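Local coordinates for protein phosphatidylinositide phosphatase SAC2 (Homo sapiens, PDB 4XUU) that is an inositol 4-phosphatase acting mainly on phosphatidylinositol 4-phosphate and forms homodimers, represented here by its hSac2 domain with a pleckstrin-homology-like fold, at residues 49-54 / 58-63; 30-35 / 130-135; 74-79 / 113-118. All blocks are in the same frame, centred on the assembly; numbering follows the deposited sequence.

The three contacts belong to one curved sheet and the helix packed against it. Contact 1 pairs strands 49-54 and 58-63; contact 2 sets the neighbouring strand 30-34 under helix 130-135; contact 3 reaches across from 74-77 to 113-118. Contacts 1 and 3 have centres about 8 Å apart and meet where Y62 OH lies 3.0 Å from H115 ND1. Contacts 1 and 2 are about 11 Å apart between centres, joined by a probable backbone bond, L32 N to V49 O, of 2.7 Å. Contacts 2 and 3 are about 13 Å apart between centres, with I33 O and R118 N 2.8 Å apart. No ligand is involved; the catalytic Sac domain is not part of this chain.

Contact 1. Residues 49-54 / 58-63; sequences VLLLLS and YYVAYY
V49 straddles its neighbours on strand 58-63, one methyl against V60 and the other over Y62. CG2 sits over the face of the Y62 ring in a CH-pi contact, 3.6 Å from Y62 CD2, while CG1 meets V60 CG1 at 3.8 Å. The split follows from the torsion: with CG1 anti to the backbone N (chi1 176°), CG2 comes to lie beside that nitrogen and over the ring. One step along the same face, L51 CD1 fills the hollow between two residues, 4.0 Å from V60 CG2 and 3.8 Å from Y58 CD2. It meets Y58 at the ring edge, because CG of Y58 stands between the backbone N and carbonyl carbon (chi1 68°) and the ring leads off from strand 49-54. L53 completes the row against Y58 CB, and the helix 129-145 lies over both L51 and L53.

On the opposite face, L50 packs its CB against the rim of the Y63 ring, 3.9 Å from Y63 CE1, with small A61 opposite; L52 CB and Y59 CB touch at 3.9 Å. Here L50 also packs on L12 of the second subunit.

Between the faces runs the backbone ladder: L50 N to A61 O (2.8 Å) and L52 N to Y59 O (2.9 Å) are each matched by the return bond. The two short strand axes run at 167°, nearly antiparallel. With only three residues joining the segments, this is a tight beta hairpin, part of the curved antiparallel sheet of the pleckstrin-homology fold.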
loop_
_atom_site.group_PDB
_atom_site.type_symbol
_atom_site.label_atom_id
_atom_site.label_comp_id
_atom_site.label_asym_id
_atom_site.label_seq_id
_atom_site.Cartn_x
_atom_site.Cartn_y
_atom_site.Cartn_z
ATOM N N VAL A 49 -1.112 20.520 13.939
ATOM C CA VAL A 49 -0.068 19.737 14.596
ATOM C C VAL A 49 1.165 19.633 13.703
ATOM O O VAL A 49 1.054 19.366 12.500
ATOM C CB VAL A 49 -0.553 18.306 14.956
ATOM C CG1 VAL A 49 0.583 17.491 15.549
ATOM C CG2 VAL A 49 -1.734 18.355 15.925
ATOM N N LEU A 50 2.337 19.859 14.294
ATOM C CA LEU A 50 3.592 19.646 13.590
ATOM C C LEU A 50 4.276 18.380 14.108
ATOM O O LEU A 50 4.476 18.219 15.313
ATOM C CB LEU A 50 4.512 20.866 13.714
ATOM C CG LEU A 50 5.867 20.779 12.995
ATOM C CD1 LEU A 50 5.726 20.858 11.466
ATOM C CD2 LEU A 50 6.828 21.842 13.494
ATOM N N LEU A 51 4.615 17.482 13.187
ATOM C CA LEU A 51 5.337 16.261 13.523
ATOM C C LEU A 51 6.703 16.267 12.847
ATOM O O LEU A 51 6.791 16.357 11.616
ATOM C CB LEU A 51 4.537 15.019 13.108
ATOM C CG LEU A 51 5.175 13.628 13.241
ATOM C CD1 LEU A 51 5.401 13.224 14.704
ATOM C CD2 LEU A 51 4.323 12.583 12.531
ATOM N N LEU A 52 7.760 16.191 13.648
ATOM C CA LEU A 52 9.117 16.148 13.113
ATOM C C LEU A 52 9.777 14.820 13.443
ATOM O O LEU A 52 9.550 14.242 14.502
ATOM C CB LEU A 52 9.972 17.301 13.664
ATOM C CG LEU A 52 9.454 18.742 13.562
ATOM C CD1 LEU A 52 10.356 19.695 14.346
ATOM C CD2 LEU A 52 9.296 19.209 12.113
ATOM N N LEU A 53 10.611 14.344 12.533
ATOM C CA LEU A 53 11.320 13.103 12.764
ATOM C C LEU A 53 12.829 13.303 12.638
ATOM O O LEU A 53 13.331 13.722 11.594
ATOM C CB LEU A 53 10.813 12.002 11.814
ATOM C CG LEU A 53 11.518 10.643 11.847
ATOM C CD1 LEU A 53 11.374 9.960 13.226
ATOM C CD2 LEU A 53 11.025 9.735 10.713
ATOM N N SER A 54 13.542 13.009 13.716
ATOM C CA SER A 54 14.998 12.927 13.657
ATOM C C SER A 54 15.425 11.463 13.647
ATOM O O SER A 54 14.585 10.561 13.660
ATOM C CB SER A 54 15.653 13.677 14.825
ATOM O OG SER A 54 15.755 12.853 15.967
ATOM N N TYR A 58 11.095 11.742 17.719
ATOM C CA TYR A 58 10.076 12.472 16.985
ATOM C C TYR A 58 9.520 13.578 17.868
ATOM O O TYR A 58 9.582 13.489 19.101
ATOM C CB TYR A 58 8.980 11.544 16.444
ATOM C CG TYR A 58 8.092 10.900 17.482
ATOM C CD1 TYR A 58 8.586 9.898 18.325
ATOM C CD2 TYR A 58 6.754 11.277 17.610
ATOM C CE1 TYR A 58 7.771 9.294 19.278
ATOM C CE2 TYR A 58 5.926 10.678 18.555
ATOM C CZ TYR A 58 6.446 9.689 19.389
ATOM O OH TYR A 58 5.649 9.093 20.334
ATOM N N TYR A 59 9.014 14.628 17.227
ATOM C CA TYR A 59 8.587 15.843 17.909
ATOM C C TYR A 59 7.149 16.152 17.538
ATOM O O TYR A 59 6.800 16.168 16.351
ATOM C CB TYR A 59 9.486 17.016 17.510
ATOM C CG TYR A 59 10.942 16.825 17.876
ATOM C CD1 TYR A 59 11.767 15.966 17.140
ATOM C CD2 TYR A 59 11.492 17.497 18.955
ATOM C CE1 TYR A 59 13.099 15.780 17.486
ATOM C CE2 TYR A 59 12.821 17.332 19.299
ATOM C CZ TYR A 59 13.620 16.471 18.571
ATOM O OH TYR A 59 14.938 16.311 18.938
ATOM N N VAL A 60 6.316 16.381 18.551
ATOM C CA VAL A 60 4.916 16.717 18.327
ATOM C C VAL A 60 4.588 18.071 18.945
ATOM O O VAL A 60 4.752 18.273 20.150
ATOM C CB VAL A 60 3.955 15.636 18.874
ATOM C CG1 VAL A 60 2.532 15.920 18.426
ATOM C CG2 VAL A 60 4.381 14.239 18.422
ATOM N N ALA A 61 4.128 18.990 18.101
ATOM C CA ALA A 61 3.770 20.334 18.530
ATOM C C ALA A 61 2.333 20.662 18.144
ATOM O O ALA A 61 1.981 20.625 16.963
ATOM C CB ALA A 61 4.727 21.351 17.935
ATOM N N TYR A 62 1.507 20.968 19.142
ATOM C CA TYR A 62 0.134 21.414 18.908
ATOM C C TYR A 62 0.078 22.941 18.865
ATOM O O TYR A 62 0.699 23.614 19.689
ATOM C CB TYR A 62 -0.811 20.881 19.992
ATOM C CG TYR A 62 -1.085 19.390 19.926
ATOM C CD1 TYR A 62 -0.116 18.466 20.318
ATOM C CD2 TYR A 62 -2.318 18.902 19.483
ATOM C CE1 TYR A 62 -0.360 17.100 20.266
ATOM C CE2 TYR A 62 -2.575 17.529 19.428
ATOM C CZ TYR A 62 -1.587 16.637 19.820
ATOM O OH TYR A 62 -1.808 15.280 19.774
ATOM N N TYR A 63 -0.661 23.483 17.902
ATOM C CA TYR A 63 -0.791 24.931 17.749
ATOM C C TYR A 63 -2.117 25.440 18.300
ATOM O O TYR A 63 -3.137 24.755 18.216
ATOM C CB TYR A 63 -0.659 25.330 16.278
ATOM C CG TYR A 63 0.756 25.316 15.755
ATOM C CD1 TYR A 63 1.332 24.140 15.269
ATOM C CD2 TYR A 63 1.522 26.475 15.745
ATOM C CE1 TYR A 63 2.636 24.125 14.789
ATOM C CE2 TYR A 63 2.827 26.470 15.266
ATOM C CZ TYR A 63 3.377 25.292 14.792
ATOM O OH TYR A 63 4.669 25.285 14.318
#

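Contact 2. Residues 30-35 / 130-135; sequences WALIDC and DTLQCI
I135 lies over one face of the W30 indole, and this CH-pi contact is the centre of the meeting between strand 30-34 and helix 130-135, in which I135 buries more surface than any other residue. I135 CG1 stands 3.6 Å from the centroid of the five-membered ring and only 3° off its normal, almost straight above it. The rest of the isoleucine spreads along the same ring system: CD1 comes within 3.7 Å of W30 CG, and CG2 reaches the six-membered part, 4.1 Å from W30 CE3. CG1 lies beside the backbone N (chi1 -65°), while CG2 takes the position anti to it; the two branches thus diverge over the indole. The indole and the isoleucine run antiparallel, one over the other.

Plain apolar contacts make up the remainder. The ends of L32 and I135 meet head-on, with L32 CD2 3.9 Å from I135 CD1. A turn earlier on the helix, L132 adds a looser touch, its CD2 lying 4.4 Å from L32 CD2. L51 touches W30, L32 and I135, and M101 packs on L132 and I135, extending the hydrophobic layer.

No hydrogen bond crosses the contact. Covalent and intersubunit links lie around it instead: C35, just past the strand, is disulfide-bonded to C100, C134 to C134 of the second subunit, and W30 both meets W30 of that subunit and pairs with its strand in an antiparallel ladder, so the sheet continues across the interface.

The short strand and helix axes stay 11.4 Å apart at closest, so side chains alone bridge them. A C-terminal helix laid over the hydrophobic mouth of a curved sheet is a hallmark of the pleckstrin-homology fold.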
loop_
_atom_site.group_PDB
_atom_site.type_symbol
_atom_site.label_atom_id
_atom_site.label_comp_id
_atom_site.label_asym_id
_atom_site.label_seq_id
_atom_site.Cartn_x
_atom_site.Cartn_y
_atom_site.Cartn_z
ATOM N N TRP A 30 6.021 16.831 8.906
ATOM C CA TRP A 30 4.706 16.888 8.256
ATOM C C TRP A 30 3.734 17.779 9.019
ATOM O O TRP A 30 3.711 17.778 10.254
ATOM C CB TRP A 30 4.106 15.480 8.121
ATOM C CG TRP A 30 5.016 14.495 7.459
ATOM C CD1 TRP A 30 5.037 14.163 6.136
ATOM C CD2 TRP A 30 6.044 13.713 8.086
ATOM N NE1 TRP A 30 6.013 13.224 5.901
ATOM C CE2 TRP A 30 6.646 12.932 7.079
ATOM C CE3 TRP A 30 6.512 13.599 9.404
ATOM C CZ2 TRP A 30 7.696 12.050 7.343
ATOM C CZ3 TRP A 30 7.558 12.724 9.671
ATOM C CH2 TRP A 30 8.137 11.959 8.643
ATOM N N ALA A 31 2.938 18.538 8.279
ATOM C CA ALA A 31 1.848 19.310 8.855
ATOM C C ALA A 31 0.635 18.405 8.966
ATOM O O ALA A 31 0.244 17.767 7.988
ATOM C CB ALA A 31 1.532 20.516 7.989
ATOM N N LEU A 32 0.052 18.340 10.161
ATOM C CA LEU A 32 -1.109 17.487 10.408
ATOM C C LEU A 32 -2.177 18.190 11.249
ATOM O O LEU A 32 -2.031 19.358 11.620
ATOM C CB LEU A 32 -0.686 16.163 11.064
ATOM C CG LEU A 32 0.326 15.258 10.339
ATOM C CD1 LEU A 32 0.878 14.205 11.281
ATOM C CD2 LEU A 32 -0.268 14.602 9.092
ATOM N N ILE A 33 -3.257 17.466 11.528
ATOM C CA ILE A 33 -4.369 17.965 12.321
ATOM C C ILE A 33 -4.690 16.947 13.408
ATOM O O ILE A 33 -4.641 15.744 13.163
ATOM C CB ILE A 33 -5.615 18.226 11.431
ATOM C CG1 ILE A 33 -5.325 19.345 10.425
ATOM C CG2 ILE A 33 -6.848 18.578 12.275
ATOM C CD1 ILE A 33 -6.316 19.414 9.278
ATOM N N ASP A 34 -4.993 17.443 14.607
ATOM C CA ASP A 34 -5.445 16.621 15.728
ATOM C C ASP A 34 -6.788 15.981 15.385
ATOM O O ASP A 34 -7.729 16.668 14.997
ATOM C CB ASP A 34 -5.565 17.485 16.989
ATOM C CG ASP A 34 -5.904 16.681 18.244
ATOM O OD1 ASP A 34 -5.694 15.453 18.282
ATOM O OD2 ASP A 34 -6.375 17.298 19.220
ATOM N N CYS A 35 -6.858 14.663 15.526
ATOM C CA CYS A 35 -8.025 13.891 15.100
ATOM C C CYS A 35 -8.977 13.532 16.248
ATOM O O CYS A 35 -10.174 13.348 16.022
ATOM C CB CYS A 35 -7.584 12.635 14.334
ATOM S SG CYS A 35 -8.893 11.422 14.056
ATOM N N ASP A 130 -3.324 6.929 2.670
ATOM C CA ASP A 130 -2.026 6.746 2.016
ATOM C C ASP A 130 -0.935 7.671 2.583
ATOM O O ASP A 130 0.206 7.241 2.785
ATOM C CB ASP A 130 -2.157 6.915 0.498
ATOM C CG ASP A 130 -2.945 5.779 -0.159
ATOM O OD1 ASP A 130 -3.127 4.713 0.474
ATOM O OD2 ASP A 130 -3.386 5.945 -1.320
ATOM N N THR A 131 -1.302 8.928 2.840
ATOM C CA THR A 131 -0.416 9.913 3.457
ATOM C C THR A 131 0.036 9.440 4.839
ATOM O O THR A 131 1.201 9.575 5.196
ATOM C CB THR A 131 -1.111 11.297 3.585
ATOM O OG1 THR A 131 -1.457 11.788 2.287
ATOM C CG2 THR A 131 -0.210 12.318 4.264
ATOM N N LEU A 132 -0.899 8.884 5.604
ATOM C CA LEU A 132 -0.616 8.398 6.948
ATOM C C LEU A 132 0.200 7.101 6.927
ATOM O O LEU A 132 1.052 6.888 7.793
ATOM C CB LEU A 132 -1.916 8.227 7.747
ATOM C CG LEU A 132 -2.837 9.449 7.921
ATOM C CD1 LEU A 132 -4.114 9.060 8.646
ATOM C CD2 LEU A 132 -2.152 10.613 8.654
ATOM N N GLN A 133 -0.049 6.247 5.936
ATOM C CA GLN A 133 0.729 5.016 5.776
ATOM C C GLN A 133 2.191 5.353 5.472
ATOM O O GLN A 133 3.104 4.693 5.966
ATOM C CB GLN A 133 0.124 4.117 4.688
ATOM C CG GLN A 133 0.794 2.741 4.525
ATOM C CD GLN A 133 0.669 1.836 5.757
ATOM O OE1 GLN A 133 -0.386 1.760 6.394
ATOM N NE2 GLN A 133 1.752 1.134 6.083
ATOM N N CYS A 134 2.392 6.405 4.681
ATOM C CA CYS A 134 3.722 6.896 4.332
ATOM C C CYS A 134 4.497 7.399 5.538
ATOM O O CYS A 134 5.668 7.043 5.717
ATOM C CB CYS A 134 3.623 7.988 3.267
ATOM S SG CYS A 134 3.273 7.303 1.636
ATOM N N ILE A 135 3.844 8.219 6.360
ATOM C CA ILE A 135 4.464 8.751 7.573
ATOM C C ILE A 135 4.846 7.618 8.541
ATOM O O ILE A 135 5.972 7.577 9.035
ATOM C CB ILE A 135 3.559 9.816 8.269
ATOM C CG1 ILE A 135 3.392 11.048 7.365
ATOM C CG2 ILE A 135 4.130 10.214 9.630
ATOM C CD1 ILE A 135 2.267 11.978 7.781
#

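Contact 3. Residues 74-79 / 113-118; sequences QRLSLE and YFHTLR
Q74 NE2 is gripped twice, by E166 O and Y105 OH, and these two bonds fix the amide whose oxygen points at H115. The other amide atom, Q74 OE1, lies in the plane of the imidazole at its edge, 2.9 Å from H115 NE2. Amide and ring planes stand 88° apart, so the carbonyl oxygen meets the ring edge-on while its own plane is turned across it. The glutamine gets there by stretching straight out beyond CG (chi2 -177°). L76, pointing against H115, brings its CD1 to 3.8 Å from H115 NE2, again at the ring edge.

Strands 70-77 and 110-119 are not neighbours in the sheet; Q74 CA and H115 CA are 11.0 Å apart, and their side chains span the interior of the curled pleckstrin-homology-type sheet. The imidazole has partners on other sides too: ND1 is hydrogen-bonded to Y62 OH, and the H165 ring stacks on it. Replacing the imidazole with the methyl of an alanine is likely to leave Y62 OH without this partner and H165 without its stack, and to open a gap beside L76 CD1.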
loop_
_atom_site.group_PDB
_atom_site.type_symbol
_atom_site.label_atom_id
_atom_site.label_comp_id
_atom_site.label_asym_id
_atom_site.label_seq_id
_atom_site.Cartn_x
_atom_site.Cartn_y
_atom_site.Cartn_z
ATOM N N GLN A 74 6.434 18.357 22.682
ATOM C CA GLN A 74 7.001 17.121 23.208
ATOM C C GLN A 74 8.118 16.604 22.313
ATOM O O GLN A 74 7.924 16.433 21.113
ATOM C CB GLN A 74 5.926 16.036 23.317
ATOM C CG GLN A 74 4.882 16.232 24.419
ATOM C CD GLN A 74 3.898 15.075 24.490
ATOM O OE1 GLN A 74 3.427 14.592 23.470
ATOM N NE2 GLN A 74 3.590 14.627 25.695
ATOM N N ARG A 75 9.290 16.372 22.895
ATOM C CA ARG A 75 10.295 15.545 22.246
ATOM C C ARG A 75 10.145 14.158 22.829
ATOM O O ARG A 75 10.087 13.986 24.050
ATOM C CB ARG A 75 11.713 16.059 22.479
ATOM C CG ARG A 75 12.781 15.211 21.787
ATOM C CD ARG A 75 14.181 15.605 22.215
ATOM N NE ARG A 75 15.193 14.688 21.697
ATOM C CZ ARG A 75 15.546 13.541 22.274
ATOM N NH1 ARG A 75 14.971 13.142 23.401
ATOM N NH2 ARG A 75 16.477 12.785 21.716
ATOM N N LEU A 76 10.066 13.171 21.951
ATOM C CA LEU A 76 9.828 11.802 22.370
ATOM C C LEU A 76 10.841 10.898 21.697
ATOM O O LEU A 76 10.944 10.870 20.465
ATOM C CB LEU A 76 8.399 11.383 22.005
ATOM C CG LEU A 76 7.250 12.152 22.678
ATOM C CD1 LEU A 76 6.000 12.204 21.807
ATOM C CD2 LEU A 76 6.942 11.566 24.056
ATOM N N SER A 77 11.606 10.178 22.510
ATOM C CA SER A 77 12.576 9.221 22.002
ATOM C C SER A 77 11.853 8.149 21.201
ATOM O O SER A 77 10.723 7.775 21.536
ATOM C CB SER A 77 13.350 8.583 23.152
ATOM O OG SER A 77 14.289 7.640 22.666
ATOM N N LEU A 78 12.498 7.665 20.142
ATOM C CA LEU A 78 11.909 6.621 19.309
ATOM C C LEU A 78 11.802 5.278 20.036
ATOM O O LEU A 78 10.946 4.460 19.699
ATOM C CB LEU A 78 12.655 6.482 17.979
ATOM C CG LEU A 78 12.387 7.560 16.914
ATOM C CD1 LEU A 78 13.421 7.477 15.806
ATOM C CD2 LEU A 78 10.986 7.462 16.332
ATOM N N GLU A 79 12.661 5.058 21.033
ATOM C CA GLU A 79 12.575 3.860 21.873
ATOM C C GLU A 79 11.205 3.709 22.524
ATOM O O GLU A 79 10.730 2.589 22.726
ATOM C CB GLU A 79 13.638 3.869 22.973
ATOM C CG GLU A 79 14.973 3.270 22.575
ATOM C CD GLU A 79 16.019 4.327 22.269
ATOM O OE1 GLU A 79 15.673 5.357 21.644
ATOM O OE2 GLU A 79 17.190 4.126 22.656
ATOM N N TYR A 113 -0.788 6.434 26.553
ATOM C CA TYR A 113 -0.580 7.755 25.970
ATOM C C TYR A 113 -0.522 7.639 24.452
ATOM O O TYR A 113 0.231 6.814 23.914
ATOM C CB TYR A 113 0.732 8.367 26.467
ATOM C CG TYR A 113 0.793 8.658 27.946
ATOM C CD1 TYR A 113 0.363 9.884 28.457
ATOM C CD2 TYR A 113 1.308 7.717 28.837
ATOM C CE1 TYR A 113 0.432 10.159 29.820
ATOM C CE2 TYR A 113 1.378 7.983 30.198
ATOM C CZ TYR A 113 0.938 9.202 30.681
ATOM O OH TYR A 113 1.010 9.458 32.029
ATOM N N PHE A 114 -1.308 8.464 23.761
ATOM C CA PHE A 114 -1.299 8.458 22.297
ATOM C C PHE A 114 -1.716 9.766 21.637
ATOM O O PHE A 114 -2.538 10.516 22.163
ATOM C CB PHE A 114 -2.101 7.274 21.718
ATOM C CG PHE A 114 -3.504 7.144 22.253
ATOM C CD1 PHE A 114 -4.547 7.887 21.708
ATOM C CD2 PHE A 114 -3.789 6.242 23.277
ATOM C CE1 PHE A 114 -5.854 7.751 22.190
ATOM C CE2 PHE A 114 -5.089 6.098 23.767
ATOM C CZ PHE A 114 -6.124 6.853 23.223
ATOM N N HIS A 115 -1.120 10.020 20.479
ATOM C CA HIS A 115 -1.494 11.131 19.622
ATOM C C HIS A 115 -2.313 10.579 18.476
ATOM O O HIS A 115 -1.942 9.576 17.876
ATOM C CB HIS A 115 -0.253 11.813 19.062
ATOM C CG HIS A 115 0.660 12.357 20.111
ATOM N ND1 HIS A 115 0.337 13.457 20.877
ATOM C CD2 HIS A 115 1.887 11.957 20.521
ATOM C CE1 HIS A 115 1.325 13.710 21.716
ATOM N NE2 HIS A 115 2.280 12.818 21.517
ATOM N N THR A 116 -3.429 11.230 18.174
ATOM C CA THR A 116 -4.269 10.803 17.062
ATOM C C THR A 116 -4.333 11.911 16.023
ATOM O O THR A 116 -4.916 12.976 16.261
ATOM C CB THR A 116 -5.672 10.389 17.528
ATOM O OG1 THR A 116 -5.558 9.526 18.668
ATOM C CG2 THR A 116 -6.405 9.652 16.419
ATOM N N LEU A 117 -3.719 11.646 14.873
ATOM C CA LEU A 117 -3.484 12.674 13.873
ATOM C C LEU A 117 -4.060 12.297 12.517
ATOM O O LEU A 117 -4.218 11.117 12.210
ATOM C CB LEU A 117 -1.979 12.946 13.756
ATOM C CG LEU A 117 -1.225 13.155 15.075
ATOM C CD1 LEU A 117 0.287 13.114 14.870
ATOM C CD2 LEU A 117 -1.651 14.448 15.774
ATOM N N ARG A 118 -4.384 13.304 11.716
ATOM C CA ARG A 118 -4.806 13.078 10.339
ATOM C C ARG A 118 -4.215 14.134 9.419
ATOM O O ARG A 118 -3.674 15.143 9.879
ATOM C CB ARG A 118 -6.339 13.029 10.209
ATOM C CG ARG A 118 -7.060 14.349 10.442
ATOM C CD ARG A 118 -8.445 14.306 9.833
ATOM N NE ARG A 118 -9.262 15.455 10.222
ATOM C CZ ARG A 118 -9.553 16.484 9.428
ATOM N NH1 ARG A 118 -9.105 16.526 8.178
ATOM N NH2 ARG A 118 -10.299 17.478 9.890
#